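Local coordinates for protein beta-agarase (Persicobacter, PDB 6AII) that probably hydrolyses the beta-1,4 linkages of agarose to yield neoagarobiose, as a glycoside hydrolase of family 16, at residues Ile9-Asp14 against Pro117-Ala122; Ile146-Asn151 against Ile219-Lys224. All coordinates share one frame; numbering follows the deposited sequence.

How the contacts relate
Contacts 1 and 2 lie on opposite faces of one antiparallel sheet, their centres about 10 Å apart. Strands 118-125 and 217-225 are neighbours in it, and the probable hydrogen bonds Val-120 O to Val-221 N (2.8 Å) and Val-118 O to Trp-223 N (2.9 Å) tie them. Contact 1 covers the outer face with the N-terminal loop; contact 2 fills the interior against the second sheet of the beta-sandwich, on the strand bearing the Glu-Ile-Asp-Ile-Cys-Glu sequence typical of family 16 active sites. Contact 1 sits nearer the periphery, with the Glu-121 side chain about 13 Å from the bound calcium ion.

Contact 1. Residues Ile9-Asp14 against Pro117-Ala122; sequences IPVPAD and PVFVEA
Val-11 and Phe-119 both send their touching branch anti to the backbone N: CG1 of Val-11 at chi1 170°, CG of Phe-119 at chi1 175°. With these torsions the two side chains slide past each other in opposite directions, and the valine methyl settles over one face of the phenyl ring. Its CG1 is 3.9 Å from the centroid of the Phe-119 ring and 20° off the normal, a CH-pi contact shifted toward the CD2 rim. Pro-12 crosses the phenyl side chain at about a right angle and brings CD to 3.6 Å from Phe-119 CZ, while Ala-13 CB approaches Phe-119 CD1 obliquely at 4.0 Å. On the same strand, Glu-121 places OE1 at the edge of the phenyl ring, in its plane; the other carboxylate oxygen, OE2, meets Pro-12 CG tip to tip at 4.0 Å.

Arg-319 of strand 312-325 makes a salt bridge to Glu-121 OE1 and also donates to the carbonyls of Ile-9 and Pro-10, so one guanidinium joins strand and loop. Trp-21 donates its indole N-H to Ala-13 O, and Tyr-232 packs on Pro-12, Ala-13 and Phe-119.

The N-terminal loop thus closes over the outer sheet of the sandwich by apolar packing centred on the Phe-119 ring, with the neighbouring carboxylate probably balanced by the arginine that also holds the loop backbone.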
ATOM      1  N   ILE A   9     -16.697  13.688   3.192  1.00 26.10           N
ATOM      2  CA  ILE A   9     -16.072  12.655   3.996  1.00 23.59           C
ATOM      3  C   ILE A   9     -14.958  13.354   4.779  1.00 27.03           C
ATOM      4  O   ILE A   9     -13.987  13.827   4.193  1.00 26.24           O
ATOM      5  CB  ILE A   9     -15.516  11.508   3.141  1.00 26.61           C
ATOM      6  CG1 ILE A   9     -16.578  10.909   2.205  1.00 29.73           C
ATOM      7  CG2 ILE A   9     -14.781  10.432   3.981  1.00 28.34           C
ATOM      8  CD1 ILE A   9     -16.017   9.876   1.284  1.00 32.11           C
ATOM      9  N   PRO A  10     -15.110  13.464   6.084  1.00 25.93           N
ATOM     10  CA  PRO A  10     -14.128  14.245   6.870  1.00 26.30           C
ATOM     11  C   PRO A  10     -12.749  13.557   6.795  1.00 23.46           C
ATOM     12  O   PRO A  10     -12.653  12.310   6.625  1.00 22.32           O
ATOM     13  CB  PRO A  10     -14.621  14.215   8.318  1.00 27.15           C
ATOM     14  CG  PRO A  10     -16.006  13.626   8.242  1.00 33.52           C
ATOM     15  CD  PRO A  10     -16.111  12.827   6.961  1.00 28.89           C
ATOM     16  N   VAL A  11     -11.731  14.376   6.956  1.00 22.80           N
ATOM     17  CA  VAL A  11     -10.396  13.830   7.160  1.00 21.91           C
ATOM     18  C   VAL A  11     -10.381  13.335   8.598  1.00 22.93           C
ATOM     19  O   VAL A  11     -10.633  14.095   9.508  1.00 22.64           O
ATOM     20  CB  VAL A  11      -9.293  14.868   6.907  1.00 21.33           C
ATOM     21  CG1 VAL A  11      -7.933  14.373   7.355  1.00 22.54           C
ATOM     22  CG2 VAL A  11      -9.293  15.315   5.428  1.00 26.01           C
ATOM     23  N   PRO A  12     -10.045  12.056   8.815  1.00 22.01           N
ATOM     24  CA  PRO A  12     -10.175  11.563  10.149  1.00 23.17           C
ATOM     25  C   PRO A  12      -9.083  11.949  11.142  1.00 23.28           C
ATOM     26  O   PRO A  12      -9.265  11.736  12.378  1.00 24.49           O
ATOM     27  CB  PRO A  12     -10.170  10.039   9.909  1.00 21.56           C
ATOM     28  CG  PRO A  12      -9.368   9.846   8.688  1.00 22.66           C
ATOM     29  CD  PRO A  12      -9.770  11.014   7.814  1.00 21.46           C
ATOM     30  N   ALA A  13      -7.930  12.442  10.680  1.00 21.32           N
ATOM     31  CA  ALA A  13      -6.867  12.894  11.550  1.00 20.04           C
ATOM     32  C   ALA A  13      -7.132  14.366  11.893  1.00 24.05           C
ATOM     33  O   ALA A  13      -7.760  15.050  11.103  1.00 23.84           O
ATOM     34  CB  ALA A  13      -5.550  12.753  10.869  1.00 20.75           C
ATOM     35  N   ASP A  14      -6.566  14.753  13.011  1.00 27.71           N
ATOM     36  CA  ASP A  14      -6.709  16.149  13.406  0.50 27.21           C
ATOM     37  C   ASP A  14      -5.428  16.916  13.050  1.00 23.89           C
ATOM     38  O   ASP A  14      -4.303  16.547  13.351  1.00 29.98           O
ATOM     39  CB  ASP A  14      -7.095  16.300  14.879  0.50 28.84           C
ATOM     40  CG  ASP A  14      -7.279  17.768  15.225  0.50 31.33           C
ATOM     41  OD1 ASP A  14      -8.432  18.229  15.121  0.50 35.64           O
ATOM     42  OD2 ASP A  14      -6.230  18.453  15.475  0.50 25.30           O
ATOM     43  N   PRO A 117       4.358  17.530   7.654  1.00 21.40           N
ATOM     44  CA  PRO A 117       3.091  16.945   8.103  1.00 21.12           C
ATOM     45  C   PRO A 117       2.150  16.730   6.907  1.00 22.24           C
ATOM     46  O   PRO A 117       1.840  17.634   6.059  1.00 21.82           O
ATOM     47  CB  PRO A 117       2.508  17.915   9.152  1.00 21.51           C
ATOM     48  CG  PRO A 117       3.034  19.261   8.699  1.00 26.47           C
ATOM     49  CD  PRO A 117       4.319  18.994   7.933  1.00 26.07           C
ATOM     50  N   VAL A 118       1.654  15.498   6.743  1.00 20.26           N
ATOM     51  CA  VAL A 118       0.787  15.217   5.600  1.00 19.24           C
ATOM     52  C   VAL A 118      -0.129  14.025   5.902  1.00 19.56           C
ATOM     53  O   VAL A 118       0.294  13.103   6.571  1.00 19.84           O
ATOM     54  CB  VAL A 118       1.619  14.926   4.359  1.00 19.13           C
ATOM     55  CG1 VAL A 118       2.526  13.723   4.551  1.00 19.29           C
ATOM     56  CG2 VAL A 118       0.786  14.783   3.096  1.00 20.93           C
ATOM     57  N   PHE A 119      -1.336  14.099   5.404  1.00 18.66           N
ATOM     58  CA  PHE A 119      -2.310  13.000   5.516  1.00 18.86           C
ATOM     59  C   PHE A 119      -2.518  12.458   4.100  1.00 17.75           C
ATOM     60  O   PHE A 119      -2.871  13.242   3.139  1.00 18.73           O
ATOM     61  CB  PHE A 119      -3.610  13.469   6.162  1.00 18.04           C
ATOM     62  CG  PHE A 119      -4.651  12.378   6.182  1.00 19.40           C
ATOM     63  CD1 PHE A 119      -4.648  11.429   7.186  1.00 19.53           C
ATOM     64  CD2 PHE A 119      -5.690  12.357   5.259  1.00 20.04           C
ATOM     65  CE1 PHE A 119      -5.610  10.427   7.207  1.00 21.79           C
ATOM     66  CE2 PHE A 119      -6.654  11.351   5.295  1.00 20.35           C
ATOM     67  CZ  PHE A 119      -6.618  10.399   6.263  1.00 18.81           C
ATOM     68  N   VAL A 120      -2.364  11.120   3.899  1.00 16.80           N
ATOM     69  CA  VAL A 120      -2.503  10.502   2.599  1.00 17.91           C
ATOM     70  C   VAL A 120      -3.556   9.387   2.731  1.00 17.44           C
ATOM     71  O   VAL A 120      -3.353   8.541   3.607  1.00 18.57           O
ATOM     72  CB  VAL A 120      -1.167   9.886   2.129  1.00 18.76           C
ATOM     73  CG1 VAL A 120      -1.315   9.164   0.797  1.00 20.44           C
ATOM     74  CG2 VAL A 120      -0.076  10.967   2.069  1.00 20.27           C
ATOM     75  N   GLU A 121      -4.523   9.347   1.860  1.00 16.00           N
ATOM     76  CA  GLU A 121      -5.597   8.329   1.989  1.00 18.23           C
ATOM     77  C   GLU A 121      -6.055   7.917   0.608  1.00 18.93           C
ATOM     78  O   GLU A 121      -6.213   8.747  -0.304  1.00 20.34           O
ATOM     79  CB  GLU A 121      -6.750   8.893   2.785  1.00 19.30           C
ATOM     80  CG  GLU A 121      -7.819   7.903   3.216  1.00 19.54           C
ATOM     81  CD  GLU A 121      -8.887   8.607   4.047  1.00 20.82           C
ATOM     82  OE1 GLU A 121      -9.359   9.697   3.583  1.00 19.56           O
ATOM     83  OE2 GLU A 121      -9.325   8.032   5.080  1.00 22.27           O
ATOM     84  N   ALA A 122      -6.347   6.604   0.459  1.00 17.10           N
ATOM     85  CA  ALA A 122      -6.905   6.121  -0.773  1.00 16.97           C
ATOM     86  C   ALA A 122      -8.183   5.342  -0.461  1.00 16.75           C
ATOM     87  O   ALA A 122      -8.277   4.657   0.580  1.00 17.29           O
ATOM     88  CB  ALA A 122      -5.890   5.229  -1.457  1.00 18.83           C
TER

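Contact 2. Residues Ile146-Asn151 against Ile219-Lys224; sequences IDICEN and IGVYWK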
ATOM      1  N   ILE A 146       6.924   4.222   3.975  1.00 20.10           N
ATOM      2  CA  ILE A 146       5.759   4.043   4.820  1.00 18.71           C
ATOM      3  C   ILE A 146       4.757   3.143   4.098  1.00 18.92           C
ATOM      4  O   ILE A 146       4.429   3.405   2.979  1.00 21.83           O
ATOM      5  CB  ILE A 146       5.150   5.426   5.156  1.00 19.23           C
ATOM      6  CG1 ILE A 146       6.116   6.245   6.004  1.00 19.78           C
ATOM      7  CG2 ILE A 146       3.778   5.255   5.841  1.00 20.58           C
ATOM      8  CD1 ILE A 146       5.753   7.728   6.086  1.00 22.93           C
ATOM      9  N   ASP A 147       4.274   2.115   4.770  1.00 19.13           N
ATOM     10  CA  ASP A 147       3.323   1.170   4.154  1.00 19.73           C
ATOM     11  C   ASP A 147       1.915   1.449   4.719  1.00 20.18           C
ATOM     12  O   ASP A 147       1.647   1.105   5.920  1.00 23.71           O
ATOM     13  CB  ASP A 147       3.702  -0.262   4.484  1.00 19.98           C
ATOM     14  CG  ASP A 147       5.129  -0.528   4.039  1.00 23.67           C
ATOM     15  OD1 ASP A 147       5.444  -0.214   2.875  1.00 24.27           O
ATOM     16  OD2 ASP A 147       5.928  -0.897   4.930  1.00 27.94           O
ATOM     17  N   ILE A 148       1.089   2.038   3.810  1.00 18.23           N
ATOM     18  CA  ILE A 148      -0.257   2.399   4.115  1.00 16.57           C
ATOM     19  C   ILE A 148      -1.106   1.124   4.188  1.00 19.82           C
ATOM     20  O   ILE A 148      -1.926   0.968   5.071  1.00 18.25           O
ATOM     21  CB  ILE A 148      -0.782   3.454   3.158  1.00 18.84           C
ATOM     22  CG1 ILE A 148       0.069   4.732   3.285  1.00 21.39           C
ATOM     23  CG2 ILE A 148      -2.229   3.770   3.447  1.00 20.64           C
ATOM     24  CD1 ILE A 148      -0.255   5.809   2.309  1.00 20.56           C
ATOM     25  N   CYS A 149      -0.904   0.253   3.230  1.00 21.41           N
ATOM     26  CA  CYS A 149      -1.702  -0.996   3.142  1.00 22.37           C
ATOM     27  C   CYS A 149      -0.881  -2.039   2.380  1.00 20.60           C
ATOM     28  O   CYS A 149      -0.497  -1.767   1.251  1.00 19.86           O
ATOM     29  CB  CYS A 149      -2.988  -0.736   2.386  1.00 20.39           C
ATOM     30  SG  CYS A 149      -3.908  -2.263   1.903  1.00 23.25           S
ATOM     31  N   GLU A 150      -0.620  -3.199   2.978  1.00 20.27           N
ATOM     32  CA  GLU A 150      -0.241  -4.371   2.240  1.00 20.16           C
ATOM     33  C   GLU A 150      -1.273  -5.429   2.597  1.00 22.32           C
ATOM     34  O   GLU A 150      -1.504  -5.720   3.770  1.00 20.21           O
ATOM     35  CB  GLU A 150       1.174  -4.932   2.519  1.00 20.95           C
ATOM     36  CG  GLU A 150       2.242  -3.904   2.353  1.00 23.50           C
ATOM     37  CD  GLU A 150       3.607  -4.519   2.658  1.00 29.14           C
ATOM     38  OE1 GLU A 150       4.087  -4.206   3.755  1.00 26.75           O
ATOM     39  OE2 GLU A 150       4.119  -5.378   1.839  1.00 27.12           O
ATOM     40  N   ASN A 151      -1.958  -5.912   1.591  1.00 19.30           N
ATOM     41  CA  ASN A 151      -3.055  -6.838   1.776  1.00 21.51           C
ATOM     42  C   ASN A 151      -2.997  -7.869   0.667  1.00 19.37           C
ATOM     43  O   ASN A 151      -2.429  -7.547  -0.399  1.00 20.84           O
ATOM     44  CB  ASN A 151      -4.367  -6.052   1.741  1.00 23.50           C
ATOM     45  CG  ASN A 151      -5.594  -6.923   1.567  1.00 27.21           C
ATOM     46  OD1 ASN A 151      -5.925  -7.218   0.428  1.00 28.89           O
ATOM     47  ND2 ASN A 151      -6.045  -7.493   2.651  1.00 32.14           N
ATOM     48  N   ILE A 219      -8.024   3.612   3.350  1.00 18.04           N
ATOM     49  CA  ILE A 219      -6.857   3.425   4.196  1.00 18.54           C
ATOM     50  C   ILE A 219      -5.980   4.662   4.045  1.00 17.51           C
ATOM     51  O   ILE A 219      -5.692   5.107   2.932  1.00 17.12           O
ATOM     52  CB  ILE A 219      -6.073   2.129   3.846  1.00 20.02           C
ATOM     53  CG1 ILE A 219      -7.039   0.985   3.642  1.00 25.66           C
ATOM     54  CG2 ILE A 219      -5.098   1.828   4.953  1.00 23.20           C
ATOM     55  CD1 ILE A 219      -6.591  -0.084   2.739  1.00 32.38           C
ATOM     56  N   GLY A 220      -5.598   5.194   5.193  1.00 17.93           N
ATOM     57  CA  GLY A 220      -4.774   6.390   5.171  1.00 18.50           C
ATOM     58  C   GLY A 220      -3.792   6.479   6.309  1.00 17.68           C
ATOM     59  O   GLY A 220      -3.916   5.765   7.327  1.00 17.62           O
ATOM     60  N   VAL A 221      -2.810   7.370   6.122  1.00 16.80           N
ATOM     61  CA  VAL A 221      -1.789   7.605   7.174  1.00 16.59           C
ATOM     62  C   VAL A 221      -1.641   9.106   7.378  1.00 17.80           C
ATOM     63  O   VAL A 221      -1.637   9.828   6.392  1.00 17.66           O
ATOM     64  CB  VAL A 221      -0.450   6.954   6.823  1.00 19.31           C
ATOM     65  CG1 VAL A 221       0.220   7.607   5.628  1.00 21.03           C
ATOM     66  CG2 VAL A 221       0.521   6.975   7.984  1.00 21.49           C
ATOM     67  N   TYR A 222      -1.508   9.497   8.647  1.00 18.48           N
ATOM     68  CA  TYR A 222      -1.072  10.833   8.989  1.00 18.81           C
ATOM     69  C   TYR A 222       0.399  10.709   9.384  1.00 19.06           C
ATOM     70  O   TYR A 222       0.727  10.174  10.432  1.00 19.93           O
ATOM     71  CB  TYR A 222      -1.919  11.431  10.119  1.00 19.24           C
ATOM     72  CG  TYR A 222      -1.569  12.846  10.560  1.00 19.26           C
ATOM     73  CD1 TYR A 222      -0.925  13.712   9.684  1.00 22.33           C
ATOM     74  CD2 TYR A 222      -1.948  13.296  11.813  1.00 23.02           C
ATOM     75  CE1 TYR A 222      -0.642  15.017  10.077  1.00 23.83           C
ATOM     76  CE2 TYR A 222      -1.698  14.612  12.194  1.00 25.95           C
ATOM     77  CZ  TYR A 222      -1.035  15.448  11.328  1.00 27.64           C
ATOM     78  OH  TYR A 222      -0.740  16.767  11.617  1.00 31.79           O
ATOM     79  N   TRP A 223       1.256  11.207   8.511  1.00 20.22           N
ATOM     80  CA  TRP A 223       2.650  11.329   8.796  1.00 21.19           C
ATOM     81  C   TRP A 223       2.867  12.735   9.404  1.00 20.84           C
ATOM     82  O   TRP A 223       2.975  13.694   8.657  1.00 21.66           O
ATOM     83  CB  TRP A 223       3.460  11.110   7.530  1.00 21.35           C
ATOM     84  CG  TRP A 223       4.952  11.267   7.603  1.00 19.87           C
ATOM     85  CD1 TRP A 223       5.755  11.355   8.711  1.00 20.58           C
ATOM     86  CD2 TRP A 223       5.800  11.440   6.451  1.00 19.88           C
ATOM     87  NE1 TRP A 223       7.066  11.480   8.286  1.00 19.65           N
ATOM     88  CE2 TRP A 223       7.113  11.586   6.929  1.00 19.51           C
ATOM     89  CE3 TRP A 223       5.557  11.410   5.055  1.00 18.16           C
ATOM     90  CZ2 TRP A 223       8.196  11.741   6.036  1.00 21.41           C
ATOM     91  CZ3 TRP A 223       6.625  11.574   4.193  1.00 21.78           C
ATOM     92  CH2 TRP A 223       7.927  11.716   4.694  1.00 22.11           C
ATOM     93  N   LYS A 224       2.774  12.779  10.697  1.00 19.58           N
ATOM     94  CA  LYS A 224       2.587  14.039  11.427  1.00 21.11           C
ATOM     95  C   LYS A 224       3.946  14.756  11.615  1.00 22.37           C
ATOM     96  O   LYS A 224       4.088  15.987  11.364  1.00 21.68           O
ATOM     97  CB  LYS A 224       1.938  13.781  12.772  1.00 23.46           C
ATOM     98  CG  LYS A 224       1.842  15.023  13.630  1.00 24.99           C
ATOM     99  CD  LYS A 224       1.044  14.753  14.895  1.00 27.81           C
ATOM    100  CE  LYS A 224       0.918  15.935  15.829  1.00 31.48           C
ATOM    101  NZ  LYS A 224       0.014  15.535  16.932  1.00 34.45           N
TER
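Trp-223 takes the tip of Ile-146 over one face of its indole: CD1 of Ile-146 lies 4.0 Å from the centroid of the Trp-223 five-membered ring, 23° off the normal, in a CH-pi contact displaced toward CD2 and CE3. The indole NE1 donates a hydrogen bond to Leu-276 O, which helps fix the rotation of the ring.

Farther along, Ile-148 crosses Val-221 at about a right angle, with CG1 of Ile-148 3.7 Å from CG1 of Val-221. Its CG2, anti to the backbone N, instead runs past Ile-219, 3.8 Å from CG2 of Ile-219. Cys-149 SG meets Ile-219 CD1 at 3.6 Å. An alanine in place of Ile-148 would probably open a gap between the sheets and leave Val-221 CG1 without its mate.

Ile-148 and Cys-149 both face Val-135, a classic beta bulge, as in family 16 enzymes with this active-site signature. In those relatives the two glutamates of the signature act in catalysis; Glu-145 and Glu-150 occupy these positions and probably do the same here. Ile-148 O is buried with no polar partner and has Ile-219 CG2 3.3 Å away, so this part of the interface is held by apolar packing and not by polar bonds.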